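Local coordinates for acetyltransferase (Sinorhizobium meliloti, PDB 4JXR), which binds acetyl-CoA and probably transfers its acetyl group to an acceptor, as a phosphinothricin-acetyltransferase-like member of the GNAT superfamily, at residues 82-87 with 117-123; 53-57 with 69-74; 16-21 with 66-70. All coordinates share one frame; numbering follows the deposited sequence.

Contact 1. Residues 82-87 with 117-123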
ATOM      1  N   ARG A  82       9.089   7.544  -4.760  1.00  7.41           N
ATOM      2  CA  ARG A  82       9.019   7.786  -6.202  1.00  7.80           C
ATOM      3  C   ARG A  82       9.907   6.882  -7.044  1.00  7.58           C
ATOM      4  O   ARG A  82       9.610   6.705  -8.236  1.00  8.21           O
ATOM      5  CB  ARG A  82       9.285   9.262  -6.515  1.00  8.45           C
ATOM      6  CG  ARG A  82      10.684   9.760  -6.171  1.00  8.43           C
ATOM      7  CD  ARG A  82      10.685  11.284  -6.138  1.00  9.40           C
ATOM      8  NE  ARG A  82      11.975  11.884  -5.806  1.00  9.89           N
ATOM      9  CZ  ARG A  82      12.477  11.982  -4.581  1.00 10.02           C
ATOM     10  NH1 ARG A  82      11.815  11.516  -3.541  1.00 11.23           N
ATOM     11  NH2 ARG A  82      13.652  12.586  -4.400  1.00 11.66           N
ATOM     12  N   PHE A  83      10.957   6.318  -6.493  1.00  7.49           N
ATOM     13  CA  PHE A  83      11.837   5.406  -7.229  1.00  7.71           C
ATOM     14  C   PHE A  83      11.395   3.954  -7.144  1.00  7.52           C
ATOM     15  O   PHE A  83      12.074   3.073  -7.687  1.00  8.72           O
ATOM     16  CB  PHE A  83      13.291   5.536  -6.746  1.00  8.49           C
ATOM     17  CG  PHE A  83      13.794   6.943  -6.899  1.00  8.94           C
ATOM     18  CD1 PHE A  83      14.132   7.453  -8.116  1.00 10.26           C
ATOM     19  CD2 PHE A  83      13.865   7.778  -5.790  1.00  9.47           C
ATOM     20  CE1 PHE A  83      14.515   8.806  -8.227  1.00 11.09           C
ATOM     21  CE2 PHE A  83      14.245   9.110  -5.915  1.00 11.09           C
ATOM     22  CZ  PHE A  83      14.572   9.596  -7.113  1.00 10.83           C
ATOM     23  N   LEU A  84      10.267   3.690  -6.490  1.00  7.37           N
ATOM     24  CA  LEU A  84       9.664   2.347  -6.342  1.00  7.04           C
ATOM     25  C   LEU A  84       8.444   2.256  -7.233  1.00  6.93           C
ATOM     26  O   LEU A  84       7.570   3.119  -7.217  1.00  7.61           O
ATOM     27  CB  LEU A  84       9.259   2.173  -4.891  1.00  7.66           C
ATOM     28  CG  LEU A  84       8.452   0.896  -4.566  1.00  7.16           C
ATOM     29  CD1 LEU A  84       9.231  -0.347  -4.828  1.00  7.96           C
ATOM     30  CD2 LEU A  84       7.957   0.946  -3.141  1.00  8.02           C
ATOM     31  N   VAL A  85       8.360   1.170  -7.980  1.00  7.04           N
ATOM     32  CA  VAL A  85       7.200   0.839  -8.775  1.00  7.32           C
ATOM     33  C   VAL A  85       6.674  -0.540  -8.352  1.00  7.23           C
ATOM     34  O   VAL A  85       7.402  -1.374  -7.809  1.00  8.23           O
ATOM     35  CB  VAL A  85       7.478   0.844 -10.278  1.00  8.48           C
ATOM     36  CG1 VAL A  85       7.464   2.249 -10.821  1.00 10.55           C
ATOM     37  CG2 VAL A  85       8.781   0.137 -10.626  1.00  9.75           C
ATOM     38  N   GLU A  86       5.397  -0.748  -8.611  1.00  7.49           N
ATOM     39  CA  GLU A  86       4.722  -2.002  -8.372  1.00  7.28           C
ATOM     40  C   GLU A  86       4.189  -2.504  -9.692  1.00  7.22           C
ATOM     41  O   GLU A  86       3.580  -1.732 -10.456  1.00  8.35           O
ATOM     42  CB  GLU A  86       3.565  -1.774  -7.419  1.00  8.26           C
ATOM     43  CG  GLU A  86       2.718  -3.001  -7.162  1.00  9.03           C
ATOM     44  CD  GLU A  86       1.693  -2.822  -6.077  1.00 10.75           C
ATOM     45  OE1 GLU A  86       1.768  -1.879  -5.298  1.00 14.56           O
ATOM     46  OE2 GLU A  86       0.769  -3.682  -5.989  1.00 11.64           O
ATOM     47  N   ASP A  87       4.311  -3.802  -9.987  1.00  7.53           N
ATOM     48  CA  ASP A  87       3.782  -4.360 -11.205  1.00  7.68           C
ATOM     49  C   ASP A  87       2.423  -4.977 -11.017  1.00  8.03           C
ATOM     50  O   ASP A  87       2.155  -5.583  -9.972  1.00 10.44           O
ATOM     51  CB  ASP A  87       4.718  -5.463 -11.797  1.00  9.77           C
ATOM     52  CG  ASP A  87       4.880  -6.671 -10.973  1.00 10.75           C
ATOM     53  OD1 ASP A  87       5.690  -6.612  -9.981  1.00 13.28           O
ATOM     54  OD2 ASP A  87       4.304  -7.724 -11.349  1.00 10.62           O
ATOM     55  N   PHE A 117      13.625   4.021 -12.495  1.00  8.24           N
ATOM     56  CA  PHE A 117      13.216   3.474 -11.214  1.00  8.06           C
ATOM     57  C   PHE A 117      14.300   2.557 -10.660  1.00  7.82           C
ATOM     58  O   PHE A 117      15.134   2.053 -11.411  1.00  8.70           O
ATOM     59  CB  PHE A 117      11.866   2.767 -11.345  1.00  8.37           C
ATOM     60  CG  PHE A 117      10.758   3.680 -11.836  1.00  7.68           C
ATOM     61  CD1 PHE A 117      10.177   4.578 -10.960  1.00  7.84           C
ATOM     62  CD2 PHE A 117      10.346   3.693 -13.130  1.00  7.91           C
ATOM     63  CE1 PHE A 117       9.212   5.448 -11.388  1.00  8.59           C
ATOM     64  CE2 PHE A 117       9.377   4.526 -13.560  1.00  8.83           C
ATOM     65  CZ  PHE A 117       8.800   5.437 -12.699  1.00  8.61           C
ATOM     66  N   ARG A 118      14.259   2.341  -9.354  1.00  7.64           N
ATOM     67  CA  ARG A 118      15.341   1.613  -8.659  1.00  8.19           C
ATOM     68  C   ARG A 118      14.895   0.332  -7.937  1.00  7.56           C
ATOM     69  O   ARG A 118      15.732  -0.456  -7.614  1.00  7.93           O
ATOM     70  CB  ARG A 118      16.065   2.537  -7.678  1.00  8.46           C
ATOM     71  CG  ARG A 118      16.779   3.714  -8.360  1.00  9.20           C
ATOM     72  CD  ARG A 118      17.860   3.256  -9.343  1.00 10.20           C
ATOM     73  NE  ARG A 118      18.714   4.397  -9.736  1.00 11.50           N
ATOM     74  CZ  ARG A 118      19.714   4.838  -8.981  1.00 11.20           C
ATOM     75  NH1 ARG A 118      20.050   4.270  -7.852  1.00 11.97           N
ATOM     76  NH2 ARG A 118      20.383   5.901  -9.398  1.00 14.09           N
ATOM     77  N   GLN A 119      13.572   0.159  -7.691  1.00  7.52           N
ATOM     78  CA  GLN A 119      13.079  -1.050  -7.048  1.00  7.02           C
ATOM     79  C   GLN A 119      11.705  -1.337  -7.619  1.00  7.08           C
ATOM     80  O   GLN A 119      10.957  -0.408  -7.917  1.00  7.38           O
ATOM     81  CB  GLN A 119      12.951  -0.891  -5.532  1.00  8.17           C
ATOM     82  CG  GLN A 119      14.252  -0.517  -4.806  1.00  8.20           C
ATOM     83  CD  GLN A 119      15.270  -1.621  -4.748  1.00  8.40           C
ATOM     84  OE1 GLN A 119      14.976  -2.812  -4.786  1.00  8.96           O
ATOM     85  NE2 GLN A 119      16.568  -1.211  -4.593  1.00  9.21           N
HETATM   86  N   MSE A 120      11.382  -2.632  -7.724  1.00  7.23           N
HETATM   87  CA  MSE A 120      10.044  -3.056  -8.121  1.00  7.18           C
HETATM   88  C   MSE A 120       9.512  -4.030  -7.068  1.00  7.38           C
HETATM   89  O   MSE A 120      10.208  -4.965  -6.658  1.00  7.65           O
HETATM   90  CB  MSE A 120      10.063  -3.712  -9.493  1.00  7.39           C
HETATM   91  CG  MSE A 120       8.651  -4.022 -10.044  1.00  7.97           C
HETATM   92 SE   MSE A 120       8.644  -4.600 -11.871  1.00 12.64          SE
HETATM   93  CE  MSE A 120       8.879  -2.936 -12.715  1.00 10.16           C
ATOM     94  N   ILE A 121       8.283  -3.792  -6.636  1.00  7.52           N
ATOM     95  CA  ILE A 121       7.565  -4.658  -5.702  0.80  8.17           C
ATOM     96  C   ILE A 121       6.386  -5.285  -6.397  1.00  8.01           C
ATOM     97  O   ILE A 121       5.722  -4.672  -7.222  1.00  9.12           O
ATOM     98  CB  ILE A 121       7.162  -3.824  -4.424  0.80 10.60           C
ATOM     99  CG1 ILE A 121       6.583  -4.635  -3.272  0.80 13.00           C
ATOM    100  CG2 ILE A 121       6.195  -2.711  -4.754  0.80 11.02           C
ATOM    101  CD1 ILE A 121       6.544  -3.842  -1.959  0.80 17.26           C
ATOM    102  N   ALA A 122       6.121  -6.542  -6.054  1.00  8.40           N
ATOM    103  CA  ALA A 122       4.911  -7.244  -6.423  1.00  8.70           C
ATOM    104  C   ALA A 122       4.147  -7.569  -5.132  1.00  8.60           C
ATOM    105  O   ALA A 122       4.713  -8.071  -4.178  1.00  9.76           O
ATOM    106  CB  ALA A 122       5.208  -8.516  -7.175  1.00 11.16           C
ATOM    107  N   VAL A 123       2.871  -7.250  -5.147  1.00  8.75           N
ATOM    108  CA  VAL A 123       1.950  -7.533  -4.038  1.00  9.24           C
ATOM    109  C   VAL A 123       0.984  -8.559  -4.570  1.00  9.05           C
ATOM    110  O   VAL A 123       0.138  -8.226  -5.412  1.00 11.48           O
ATOM    111  CB  VAL A 123       1.247  -6.261  -3.552  1.00 10.37           C
ATOM    112  CG1 VAL A 123       0.294  -6.636  -2.412  1.00 11.27           C
ATOM    113  CG2 VAL A 123       2.239  -5.205  -3.133  1.00 12.02           C
TER
HETATM  114  O   HOH W   1       1.414  -5.949  -7.344  1.00 12.52           O

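Contact 2. Residues 53-57 with 69-74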
ATOM      1  N   GLY A  53       3.680   8.795 -16.412  1.00 10.32           N
ATOM      2  CA  GLY A  53       4.853   8.333 -17.137  1.00 10.37           C
ATOM      3  C   GLY A  53       5.136   6.848 -17.025  1.00  9.42           C
ATOM      4  O   GLY A  53       6.124   6.378 -17.574  1.00 10.04           O
ATOM      5  N   TYR A  54       4.273   6.100 -16.351  1.00  8.77           N
ATOM      6  CA  TYR A  54       4.492   4.678 -16.183  1.00  8.43           C
ATOM      7  C   TYR A  54       4.106   3.905 -17.438  1.00  7.96           C
ATOM      8  O   TYR A  54       3.172   4.294 -18.136  1.00  9.38           O
ATOM      9  CB  TYR A  54       3.622   4.183 -15.020  1.00  8.73           C
ATOM     10  CG  TYR A  54       3.953   4.731 -13.672  1.00  8.36           C
ATOM     11  CD1 TYR A  54       5.189   4.540 -13.065  1.00  8.30           C
ATOM     12  CD2 TYR A  54       3.010   5.409 -12.921  1.00  9.01           C
ATOM     13  CE1 TYR A  54       5.463   4.992 -11.799  1.00  8.04           C
ATOM     14  CE2 TYR A  54       3.271   5.861 -11.640  1.00  9.17           C
ATOM     15  CZ  TYR A  54       4.505   5.645 -11.063  1.00  8.10           C
ATOM     16  OH  TYR A  54       4.725   6.082  -9.802  1.00  8.81           O
ATOM     17  N   PRO A  55       4.736   2.772 -17.683  1.00  7.74           N
ATOM     18  CA  PRO A  55       4.431   1.946 -18.849  1.00  8.19           C
ATOM     19  C   PRO A  55       3.157   1.138 -18.620  1.00  7.83           C
ATOM     20  O   PRO A  55       2.922   0.588 -17.540  1.00  8.34           O
ATOM     21  CB  PRO A  55       5.644   1.036 -18.975  1.00  9.01           C
ATOM     22  CG  PRO A  55       6.139   0.905 -17.533  1.00  8.74           C
ATOM     23  CD  PRO A  55       5.905   2.266 -16.963  1.00  8.49           C
ATOM     24  N   TYR A  56       2.384   1.002 -19.685  1.00  7.90           N
ATOM     25  CA  TYR A  56       1.118   0.254 -19.680  1.00  8.33           C
ATOM     26  C   TYR A  56       1.068  -0.465 -21.022  1.00  8.14           C
ATOM     27  O   TYR A  56       1.070   0.206 -22.084  1.00  9.18           O
ATOM     28  CB  TYR A  56      -0.044   1.231 -19.473  1.00  8.89           C
ATOM     29  CG  TYR A  56      -1.363   0.636 -19.031  1.00  8.32           C
ATOM     30  CD1 TYR A  56      -1.910  -0.499 -19.635  1.00  8.38           C
ATOM     31  CD2 TYR A  56      -2.103   1.206 -18.020  1.00  8.68           C
ATOM     32  CE1 TYR A  56      -3.148  -0.995 -19.234  1.00  8.72           C
ATOM     33  CE2 TYR A  56      -3.324   0.737 -17.622  1.00  9.15           C
ATOM     34  CZ  TYR A  56      -3.862  -0.372 -18.272  1.00  8.66           C
ATOM     35  OH  TYR A  56      -5.108  -0.895 -17.932  1.00 10.72           O
ATOM     36  N   VAL A  57       1.110  -1.787 -21.010  1.00  7.80           N
ATOM     37  CA  VAL A  57       1.319  -2.592 -22.185  0.80  8.85           C
ATOM     38  C   VAL A  57       0.281  -3.695 -22.327  1.00  8.10           C
ATOM     39  O   VAL A  57      -0.375  -4.086 -21.352  1.00  8.96           O
ATOM     40  CB  VAL A  57       2.768  -3.168 -22.201  0.80  9.99           C
ATOM     41  CG1 VAL A  57       3.833  -2.055 -22.074  0.80 11.36           C
ATOM     42  CG2 VAL A  57       2.978  -4.160 -21.117  0.80  9.72           C
ATOM     43  N   TYR A  69      -2.623  -7.849 -20.274  1.00  8.60           N
ATOM     44  CA  TYR A  69      -2.076  -6.497 -20.137  1.00  8.19           C
ATOM     45  C   TYR A  69      -1.273  -6.438 -18.855  1.00  7.70           C
ATOM     46  O   TYR A  69      -1.394  -7.295 -17.975  1.00  8.50           O
ATOM     47  CB  TYR A  69      -3.165  -5.426 -20.188  1.00  8.92           C
ATOM     48  CG  TYR A  69      -4.057  -5.359 -18.971  1.00  8.33           C
ATOM     49  CD1 TYR A  69      -5.208  -6.159 -18.863  1.00  8.51           C
ATOM     50  CD2 TYR A  69      -3.798  -4.518 -17.936  1.00  8.66           C
ATOM     51  CE1 TYR A  69      -6.003  -6.101 -17.775  1.00  8.89           C
ATOM     52  CE2 TYR A  69      -4.587  -4.464 -16.841  1.00  9.30           C
ATOM     53  CZ  TYR A  69      -5.717  -5.237 -16.739  1.00  9.16           C
ATOM     54  OH  TYR A  69      -6.552  -5.221 -15.655  1.00 10.54           O
ATOM     55  N   ALA A  70      -0.460  -5.402 -18.762  1.00  7.93           N
ATOM     56  CA  ALA A  70       0.355  -5.197 -17.573  1.00  7.90           C
ATOM     57  C   ALA A  70       0.720  -3.733 -17.473  1.00  8.01           C
ATOM     58  O   ALA A  70       0.849  -3.046 -18.489  1.00  8.91           O
ATOM     59  CB  ALA A  70       1.617  -6.028 -17.633  1.00  8.85           C
ATOM     60  N   TYR A  71       0.950  -3.288 -16.256  1.00  7.73           N
ATOM     61  CA  TYR A  71       1.445  -1.939 -16.061  1.00  7.85           C
ATOM     62  C   TYR A  71       2.270  -1.866 -14.812  1.00  7.65           C
ATOM     63  O   TYR A  71       2.163  -2.720 -13.923  1.00  7.97           O
ATOM     64  CB  TYR A  71       0.303  -0.891 -16.033  1.00  8.77           C
ATOM     65  CG  TYR A  71      -0.710  -1.101 -14.951  1.00  8.55           C
ATOM     66  CD1 TYR A  71      -0.521  -0.636 -13.657  1.00  9.50           C
ATOM     67  CD2 TYR A  71      -1.930  -1.684 -15.225  1.00 12.12           C
ATOM     68  CE1 TYR A  71      -1.465  -0.850 -12.677  1.00 11.86           C
ATOM     69  CE2 TYR A  71      -2.872  -1.866 -14.235  1.00 15.26           C
ATOM     70  CZ  TYR A  71      -2.633  -1.443 -12.971  1.00 14.54           C
ATOM     71  OH  TYR A  71      -3.599  -1.605 -12.009  1.00 23.06           O
ATOM     72  N   ALA A  72       3.099  -0.836 -14.730  1.00  7.71           N
ATOM     73  CA  ALA A  72       3.717  -0.427 -13.501  1.00  7.98           C
ATOM     74  C   ALA A  72       3.027   0.803 -12.984  1.00  8.13           C
ATOM     75  O   ALA A  72       2.507   1.614 -13.765  1.00  9.44           O
ATOM     76  CB  ALA A  72       5.206  -0.137 -13.704  1.00 10.08           C
ATOM     77  N   SER A  73       2.983   0.966 -11.683  1.00  7.86           N
ATOM     78  CA  SER A  73       2.462   2.165 -11.088  0.50  8.12           C
ATOM     79  C   SER A  73       3.100   2.330  -9.709  1.00  7.53           C
ATOM     80  O   SER A  73       3.974   1.559  -9.304  1.00  8.56           O
ATOM     81  CB  SER A  73       0.957   2.092 -10.983  0.50  9.42           C
ATOM     82  OG  SER A  73       0.446   3.379 -10.622  0.50  8.34           O
ATOM     83  N   ALA A  74       2.703   3.366  -8.972  1.00  8.34           N
ATOM     84  CA  ALA A  74       3.240   3.545  -7.628  1.00  8.60           C
ATOM     85  C   ALA A  74       2.800   2.415  -6.724  1.00  8.32           C
ATOM     86  O   ALA A  74       1.660   1.950  -6.791  1.00 10.56           O
ATOM     87  CB  ALA A  74       2.747   4.836  -7.046  1.00 10.25           C
TER

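Contact 3. Residues 16-21 with 66-70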
ATOM      1  N   SER A  16     -11.168  -4.392 -24.153  1.00 10.91           N
ATOM      2  CA  SER A  16     -10.561  -5.680 -23.886  1.00 11.39           C
ATOM      3  C   SER A  16      -9.896  -5.743 -22.506  1.00 10.55           C
ATOM      4  O   SER A  16     -10.057  -6.747 -21.800  1.00 10.88           O
ATOM      5  CB  SER A  16      -9.513  -5.992 -24.937  1.00 12.91           C
ATOM      6  OG  SER A  16     -10.073  -6.133 -26.264  1.00 17.19           O
ATOM      7  N   ILE A  17      -9.189  -4.689 -22.126  1.00  9.63           N
ATOM      8  CA  ILE A  17      -8.584  -4.623 -20.807  1.00  9.50           C
ATOM      9  C   ILE A  17      -9.642  -4.768 -19.716  1.00  9.28           C
ATOM     10  O   ILE A  17      -9.482  -5.514 -18.740  1.00  9.82           O
ATOM     11  CB  ILE A  17      -7.806  -3.323 -20.666  1.00  9.43           C
ATOM     12  CG1 ILE A  17      -6.509  -3.360 -21.482  1.00 10.21           C
ATOM     13  CG2 ILE A  17      -7.520  -2.987 -19.206  1.00 10.23           C
ATOM     14  CD1 ILE A  17      -5.890  -2.025 -21.730  1.00 10.48           C
ATOM     15  N   THR A  18     -10.771  -4.070 -19.896  1.00  9.22           N
ATOM     16  CA  THR A  18     -11.845  -4.095 -18.930  1.00  9.23           C
ATOM     17  C   THR A  18     -12.405  -5.498 -18.778  1.00  9.57           C
ATOM     18  O   THR A  18     -12.706  -5.942 -17.692  1.00 10.31           O
ATOM     19  CB  THR A  18     -12.906  -3.050 -19.298  1.00 10.13           C
ATOM     20  OG1 THR A  18     -12.333  -1.742 -19.292  1.00 10.42           O
ATOM     21  CG2 THR A  18     -14.063  -3.065 -18.324  1.00 11.28           C
ATOM     22  N   GLU A  19     -12.591  -6.142 -19.928  1.00 10.17           N
ATOM     23  CA  GLU A  19     -13.109  -7.529 -19.885  0.70 11.59           C
ATOM     24  C   GLU A  19     -12.171  -8.633 -19.183  1.00 10.73           C
ATOM     25  O   GLU A  19     -12.543  -9.503 -18.367  1.00 11.93           O
ATOM     26  CB  GLU A  19     -13.501  -8.053 -21.263  0.70 12.97           C
ATOM     27  CG  GLU A  19     -14.097  -9.477 -21.172  0.70 17.39           C
ATOM     28  CD  GLU A  19     -15.172  -9.636 -20.070  0.70 27.56           C
ATOM     29  OE1 GLU A  19     -15.099 -10.582 -19.199  0.70 34.07           O
ATOM     30  OE2 GLU A  19     -16.105  -8.806 -20.086  0.70 31.46           O
ATOM     31  N   ILE A  20     -10.866  -8.423 -19.475  1.00 10.35           N
ATOM     32  CA  ILE A  20      -9.860  -9.242 -18.839  1.00 10.26           C
ATOM     33  C   ILE A  20      -9.889  -9.024 -17.343  1.00 10.05           C
ATOM     34  O   ILE A  20      -9.872  -9.969 -16.550  1.00 11.16           O
ATOM     35  CB  ILE A  20      -8.468  -9.002 -19.435  1.00  9.87           C
ATOM     36  CG1 ILE A  20      -8.420  -9.480 -20.876  1.00 11.06           C
ATOM     37  CG2 ILE A  20      -7.383  -9.658 -18.633  1.00 11.34           C
ATOM     38  CD1 ILE A  20      -7.243  -8.959 -21.671  1.00 13.19           C
ATOM     39  N   TYR A  21      -9.885  -7.762 -16.936  1.00  9.59           N
ATOM     40  CA  TYR A  21      -9.895  -7.463 -15.518  1.00  9.34           C
ATOM     41  C   TYR A  21     -11.195  -7.949 -14.866  1.00 10.36           C
ATOM     42  O   TYR A  21     -11.163  -8.472 -13.759  1.00 11.13           O
ATOM     43  CB  TYR A  21      -9.689  -5.967 -15.272  1.00  9.22           C
ATOM     44  CG  TYR A  21      -9.437  -5.627 -13.813  1.00  8.90           C
ATOM     45  CD1 TYR A  21      -8.344  -6.152 -13.137  1.00  9.49           C
ATOM     46  CD2 TYR A  21     -10.290  -4.789 -13.117  1.00  9.59           C
ATOM     47  CE1 TYR A  21      -8.118  -5.853 -11.807  1.00 10.03           C
ATOM     48  CE2 TYR A  21     -10.068  -4.480 -11.785  1.00  9.89           C
ATOM     49  CZ  TYR A  21      -8.975  -5.017 -11.136  1.00  9.55           C
ATOM     50  OH  TYR A  21      -8.731  -4.727  -9.816  1.00 11.41           O
ATOM     51  N   VAL A  66      -6.185  -8.145 -28.055  1.00 13.08           N
ATOM     52  CA  VAL A  66      -5.567  -8.068 -26.724  1.00 12.01           C
ATOM     53  C   VAL A  66      -5.983  -9.252 -25.902  1.00 12.07           C
ATOM     54  O   VAL A  66      -7.176  -9.479 -25.700  1.00 14.32           O
ATOM     55  CB  VAL A  66      -6.006  -6.764 -26.052  1.00 12.18           C
ATOM     56  CG1 VAL A  66      -5.605  -6.749 -24.593  1.00 11.92           C
ATOM     57  CG2 VAL A  66      -5.416  -5.566 -26.796  1.00 13.46           C
ATOM     58  N   ILE A  67      -4.999  -9.998 -25.383  1.00 10.77           N
ATOM     59  CA  ILE A  67      -5.245 -11.179 -24.557  1.00 11.45           C
ATOM     60  C   ILE A  67      -4.641 -11.090 -23.162  1.00 10.34           C
ATOM     61  O   ILE A  67      -4.820 -11.975 -22.360  1.00 11.05           O
ATOM     62  CB  ILE A  67      -4.804 -12.471 -25.285  1.00 12.44           C
ATOM     63  CG1 ILE A  67      -3.329 -12.421 -25.641  1.00 14.49           C
ATOM     64  CG2 ILE A  67      -5.686 -12.672 -26.536  1.00 15.12           C
ATOM     65  CD1 ILE A  67      -2.769 -13.698 -26.173  1.00 15.10           C
ATOM     66  N   GLY A  68      -3.923 -10.005 -22.874  1.00  9.60           N
ATOM     67  CA  GLY A  68      -3.393  -9.752 -21.556  1.00  9.22           C
ATOM     68  C   GLY A  68      -2.895  -8.337 -21.504  1.00  8.65           C
ATOM     69  O   GLY A  68      -2.724  -7.699 -22.529  1.00  9.47           O
ATOM     70  N   TYR A  69      -2.623  -7.849 -20.274  1.00  8.60           N
ATOM     71  CA  TYR A  69      -2.076  -6.497 -20.137  1.00  8.19           C
ATOM     72  C   TYR A  69      -1.273  -6.438 -18.855  1.00  7.70           C
ATOM     73  O   TYR A  69      -1.394  -7.295 -17.975  1.00  8.50           O
ATOM     74  CB  TYR A  69      -3.165  -5.426 -20.188  1.00  8.92           C
ATOM     75  CG  TYR A  69      -4.057  -5.359 -18.971  1.00  8.33           C
ATOM     76  CD1 TYR A  69      -5.208  -6.159 -18.863  1.00  8.51           C
ATOM     77  CD2 TYR A  69      -3.798  -4.518 -17.936  1.00  8.66           C
ATOM     78  CE1 TYR A  69      -6.003  -6.101 -17.775  1.00  8.89           C
ATOM     79  CE2 TYR A  69      -4.587  -4.464 -16.841  1.00  9.30           C
ATOM     80  CZ  TYR A  69      -5.717  -5.237 -16.739  1.00  9.16           C
ATOM     81  OH  TYR A  69      -6.552  -5.221 -15.655  1.00 10.54           O
ATOM     82  N   ALA A  70      -0.460  -5.402 -18.762  1.00  7.93           N
ATOM     83  CA  ALA A  70       0.355  -5.197 -17.573  1.00  7.90           C
ATOM     84  C   ALA A  70       0.720  -3.733 -17.473  1.00  8.01           C
ATOM     85  O   ALA A  70       0.849  -3.046 -18.489  1.00  8.91           O
ATOM     86  CB  ALA A  70       1.617  -6.028 -17.633  1.00  8.85           C
TER
HETATM   87  O   HOH W   2      -8.314  -6.278 -28.731  1.00 25.73           O

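Contact 1. Residues 82-87 with 117-123
Val85 sets its CG1 methyl squarely over the ring of Phe117, 3.6 Å from the ring centroid and 11° off the normal. This is a CH-pi contact at the tightly packed end. CG1 lies anti to the carbonyl carbon (chi1 -80°), which turns it onto the aromatic face. The other branch turns to Met120, a selenomethionine, and Val85 CG2 meets Met120 CE at 3.7 Å. Arg82 O comes up to the ring edge of Phe117, in its plane, 3.4 Å from CE1. On this same face of the sheet, Cys112 of helix 100-115 packs against Phe117 and Met120.

Phe83 O is gripped twice. Arg118 N gives a short, straight bond of 2.8 Å. Gln119 N adds a longer, more bent one, tilted about 20° from the carbonyl plane. Then a regular parallel ladder begins, with Val85 N bonded to Gln119 O, Ile121 N to Val85 O and Asp87 N to Ile121 O. These are the two parallel strands of a right-handed beta-alpha-beta crossover through helix 100-115, the central unit of the GNAT fold. On the other face Leu84 CD1 packs against Gln119 CB at 3.8 Å.

Toward Val123 the pairing gives way to water. One water accepts from Val123 N at 2.9 Å and lies within bonding distance of both Glu86 OE2 and Asp87 O. Glu86 reaches it with an extended chain, and OE2 passes 3.6 Å from Val123 CG2. Its other oxygen, OE1, forms a salt bridge with Arg76 of the second subunit. Asp87 OD1 rests 3.4 Å from Ala122 CB, while OD2 is hydrogen-bonded to His135.

Contact 2. Residues 53-57 with 69-74
Tyr54 lays its ring over the backbone of Ser73. Its CB starts against Ala72 O, 3.1 Å away, and CG stays close to the same oxygen. That carbonyl oxygen is buried here and has no hydrogen-bond partner. Farther out, CD2 and CE2 pass Ser73 CA, which sits 3.7 Å from the ring centroid, over the face. CZ comes next to Ala74 N, and the tip OH touches Ala74 CB at 3.6 Å. The hydroxyl is hydrogen-bonded to Tyr184 OH. With CG anti to the carbonyl carbon (chi1 -65°), the ring can run beside the partner strand.

From Pro55 on the backbones pair. Ala72 N bonds to Pro55 O at 3.2 Å. Val57 and Ala70 then bond in both directions, and Val57 N to Ala70 O is almost straight at 2.8 Å.

Tyr56, Tyr69 and Tyr71 form an aromatic cluster on one face. The rings of Tyr56 and Tyr71 point the same way, side by side, at an oblique 32°, with Tyr71 CD2 over the rim of the Tyr56 face. The Tyr69 plane is nearly parallel to that of Tyr56 but slid aside, and the centroids are 5.9 Å apart. Helices 14-27 and 39-51 pack on this cluster. On the other face Pro55 CG meets Ala72 CB at 4.1 Å, and helix 100-115 packs there through Arg111 on Pro55 and Cys112 on Ala72. This is the antiparallel beta hairpin of strands 56-60 and 66-74, in the N-terminal half of the GNAT sheet.

Contact 3. Residues 16-21 with 66-70
Helix 16-21 crosses strand 66-70 at -80°, with the two axes 8.4 Å apart at their closest. No hydrogen bond joins the segments directly, and side chains fill the gap. Ile17 presses its CG2 methyl onto the face of the Tyr69 ring, 3.8 Å from the centroid and 12° off the normal. CG2 stands anti to the backbone N here, and this brings it over the ring centre, while CG1 lies nearer the root of the ring at CG and CD1. Ile20 slides past Tyr69 in the opposite direction, with CG2 3.9 Å from CE1. Its far methyl, CD1, reaches across to the peptide between Ile67 and Gly68, 3.7 Å from Gly68 N.

That peptide belongs to a classic beta bulge, in which Ile67 and Gly68 both face Ala59 on the neighbouring strand. Helix 14-27, the first of the GNAT fold, packs on the Tyr69 face of the sheet. On the opposite face of the strand, Ile67 and Ala70 pack against helix 100-115.

The hydroxyl of Tyr69 ends against Tyr21, with OH 3.2 Å from CB and equally close to CD1. Tyr21 OH is hydrogen-bonded to Thr31 and Glu33. At the other end, Ser16 CB touches Val66 CB at 3.8 Å. One water bridges Ser16 OG and Val66 N, and it accepts from the latter at 2.9 Å.

How the contacts relate
All three contacts reach the same mixed sheet; contact 3 packs a helix on it. Contact 2 and contact 3 share Tyr69 and Ala70 of strand 66-74, and Tyr56 OH meets Ile17 CG2 at 3.4 Å between them. Strand 66-74 is also the neighbour of strand 84-91. There Glu86 N lies 2.8 Å from Ser73 O, a probable hydrogen bond, and Tyr54 CE1 packs 3.5 Å from Val85 CG1. Contacts 1 and 3 do not touch, with centres about 22 Å apart. Ile89 and Leu91 bind acetyl-CoA, though none is bound to this chain. The side chains of Asp87 and Ala70 are each about 4 Å from that of Ile89, and Gly68 lies about 4 Å from the side chain of Leu91.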